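Local structure of ferric uptake regulation protein (Helicobacter pylori, 2XIG) at the interface of chains A and B. The protein represses genes of iron homeostasis as a homodimeric transcription factor that uses ferrous iron as cofactor to bind their operators. Residues are numbered along the deposited sequence; one frame, centred on the assembly and turned at random. Chains: chain A/B, Ferric uptake regulation protein.

The interface of chains A and B. Residues chain A 119-120, 123, 126-127; chain B 110-111, 113, 116, 138.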
loop_
_atom_site.group_PDB
_atom_site.type_symbol
_atom_site.label_atom_id
_atom_site.label_comp_id
_atom_site.label_asym_id
_atom_site.label_seq_id
_atom_site.Cartn_x
_atom_site.Cartn_y
_atom_site.Cartn_z
ATOM N N ARG A 119 11.698 -22.502 19.963
ATOM C CA ARG A 119 12.816 -21.990 19.187
ATOM C C ARG A 119 13.004 -20.492 19.394
ATOM O O ARG A 119 14.131 -20.004 19.387
ATOM C CB ARG A 119 12.645 -22.319 17.700
ATOM C CG ARG A 119 13.786 -21.818 16.819
ATOM C CD ARG A 119 15.125 -22.367 17.290
ATOM N NE ARG A 119 16.248 -21.777 16.567
ATOM C CZ ARG A 119 17.526 -22.009 16.844
ATOM N NH1 ARG A 119 17.859 -22.824 17.839
ATOM N NH2 ARG A 119 18.474 -21.425 16.125
ATOM N N GLN A 120 11.903 -19.765 19.576
ATOM C CA GLN A 120 11.976 -18.335 19.870
ATOM C C GLN A 120 12.767 -18.107 21.155
ATOM O O GLN A 120 13.487 -17.121 21.295
ATOM C CB GLN A 120 10.574 -17.735 20.023
ATOM C CG GLN A 120 9.769 -17.665 18.733
ATOM C CD GLN A 120 8.332 -17.225 18.963
ATOM O OE1 GLN A 120 7.854 -17.181 20.099
ATOM N NE2 GLN A 120 7.636 -16.903 17.886
ATOM N N VAL A 123 16.534 -18.724 20.488
ATOM C CA VAL A 123 17.104 -17.637 19.695
ATOM C C VAL A 123 17.455 -16.424 20.553
ATOM O O VAL A 123 18.520 -15.826 20.395
ATOM C CB VAL A 123 16.149 -17.225 18.556
ATOM C CG1 VAL A 123 16.565 -15.899 17.944
ATOM C CG2 VAL A 123 16.090 -18.322 17.501
ATOM N N LYS A 126 20.641 -16.599 22.709
ATOM C CA LYS A 126 21.885 -16.316 22.005
ATOM C C LYS A 126 22.345 -14.883 22.247
ATOM O O LYS A 126 23.536 -14.586 22.194
ATOM C CB LYS A 126 21.709 -16.556 20.507
ATOM C CG LYS A 126 21.249 -17.955 20.157
ATOM C CD LYS A 126 21.163 -18.132 18.655
ATOM C CE LYS A 126 20.953 -19.586 18.284
ATOM N NZ LYS A 126 21.187 -19.799 16.831
ATOM N N TYR A 127 21.396 -13.993 22.507
ATOM C CA TYR A 127 21.719 -12.597 22.772
ATOM C C TYR A 127 21.653 -12.313 24.264
ATOM O O TYR A 127 21.762 -11.165 24.702
ATOM C CB TYR A 127 20.763 -11.683 22.010
ATOM C CG TYR A 127 20.733 -11.990 20.530
ATOM C CD1 TYR A 127 21.625 -11.384 19.658
ATOM C CD2 TYR A 127 19.829 -12.909 20.014
ATOM C CE1 TYR A 127 21.606 -11.673 18.304
ATOM C CE2 TYR A 127 19.805 -13.205 18.668
ATOM C CZ TYR A 127 20.695 -12.586 17.816
ATOM O OH TYR A 127 20.667 -12.882 16.470
ATOM N N GLU B 110 18.434 -7.297 14.756
ATOM C CA GLU B 110 17.953 -8.028 13.595
ATOM C C GLU B 110 18.310 -9.494 13.725
ATOM O O GLU B 110 19.375 -9.831 14.238
ATOM C CB GLU B 110 18.599 -7.492 12.316
ATOM C CG GLU B 110 18.334 -6.038 12.039
ATOM C CD GLU B 110 19.012 -5.566 10.766
ATOM O OE1 GLU B 110 19.580 -6.406 10.031
ATOM O OE2 GLU B 110 18.975 -4.351 10.507
ATOM N N PHE B 111 17.426 -10.361 13.246
ATOM C CA PHE B 111 17.728 -11.783 13.181
ATOM C C PHE B 111 16.964 -12.435 12.039
ATOM O O PHE B 111 15.929 -11.937 11.599
ATOM C CB PHE B 111 17.413 -12.484 14.515
ATOM C CG PHE B 111 15.940 -12.673 14.774
ATOM C CD1 PHE B 111 15.314 -13.862 14.453
ATOM C CD2 PHE B 111 15.180 -11.646 15.305
ATOM C CE1 PHE B 111 13.961 -14.035 14.675
ATOM C CE2 PHE B 111 13.824 -11.810 15.529
ATOM C CZ PHE B 111 13.214 -13.012 15.218
ATOM N N ASP B 113 16.289 -16.507 11.588
ATOM C CA ASP B 113 16.577 -17.870 12.014
ATOM C C ASP B 113 15.980 -18.898 11.065
ATOM O O ASP B 113 14.762 -18.965 10.900
ATOM C CB ASP B 113 16.063 -18.117 13.434
ATOM C CG ASP B 113 16.481 -19.465 13.967
ATOM O OD1 ASP B 113 17.703 -19.714 14.051
ATOM O OD2 ASP B 113 15.592 -20.275 14.298
ATOM N N ILE B 116 13.033 -21.128 12.463
ATOM C CA ILE B 116 11.774 -20.393 12.548
ATOM C C ILE B 116 11.198 -20.152 11.147
ATOM O O ILE B 116 10.020 -20.417 10.905
ATOM C CB ILE B 116 11.950 -19.057 13.290
ATOM C CG1 ILE B 116 12.171 -19.311 14.785
ATOM C CG2 ILE B 116 10.741 -18.151 13.056
ATOM C CD1 ILE B 116 12.481 -18.070 15.584
ATOM N N MET B 138 9.949 -9.955 18.543
ATOM C CA MET B 138 10.065 -10.451 19.899
ATOM C C MET B 138 10.482 -9.311 20.789
ATOM O O MET B 138 11.478 -8.641 20.523
ATOM C CB MET B 138 11.086 -11.583 19.950
ATOM C CG MET B 138 10.675 -12.765 19.095
ATOM S SD MET B 138 11.610 -14.253 19.463
ATOM C CE MET B 138 13.204 -13.846 18.755
#
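A side-on salt bridge between A:Arg119 and B:Asp113 carries this patch of the Fur dimer interface. The arginine sets out with CG anti to its backbone N (chi1 -180°), bends at chi2 (57°) and then runs straight, so that the NE edge of its guanidinium faces the aspartate. NE of A:Arg119 gives its hydrogen to OD2 of B:Asp113 at 2.8 Å, and its terminal NH2 reaches OD1 of the same carboxylate, also at 2.8 Å. Both bonds are nearly straight and lie in the guanidinium plane. The carboxylate is tilted 29° against that plane, so its two oxygens are met from above their own plane. With two parallel bonds, the pair is held against rotation about either one.

OD2 of B:Asp113 has a second donor in its own chain: the backbone N of B:Ile116, 3.3 Å away, at the first turn of helix 114-125. B:Asp113, just ahead of that helix, thus caps its N-terminus while reaching across to the partner; the helix end and the arginine would both tend to keep the carboxylate ionised. A:Lys126 NZ stands 4.5 Å from OD1 of B:Asp113 and may add to the positive field without touching it.

Apolar groups pack around the ion pair. CG1 of B:Ile116 lies 3.6 Å from CG of A:Arg119, the two side chains crossing obliquely. A:Val123 turns CG2 against the carboxylate carbon CG of B:Asp113 at 3.7 Å, while its CG1 meets the methyl tip CE of B:Met138. B:Met138, bent at chi3, lays its SD 3.7 Å from CB of A:Gln120. Farther along, the hydroxyl OH of A:Tyr127 comes to lie beside CB of B:Phe111, 3.8 Å away, the two side chains crossing at about a right angle.

The patch lies in the dimerization region: helix 114-125 of chain A and the loop after it lie against strands 108-111 and 130-141 and the helix start of chain B, and the two-fold axis repeats the arrangement with chains exchanged.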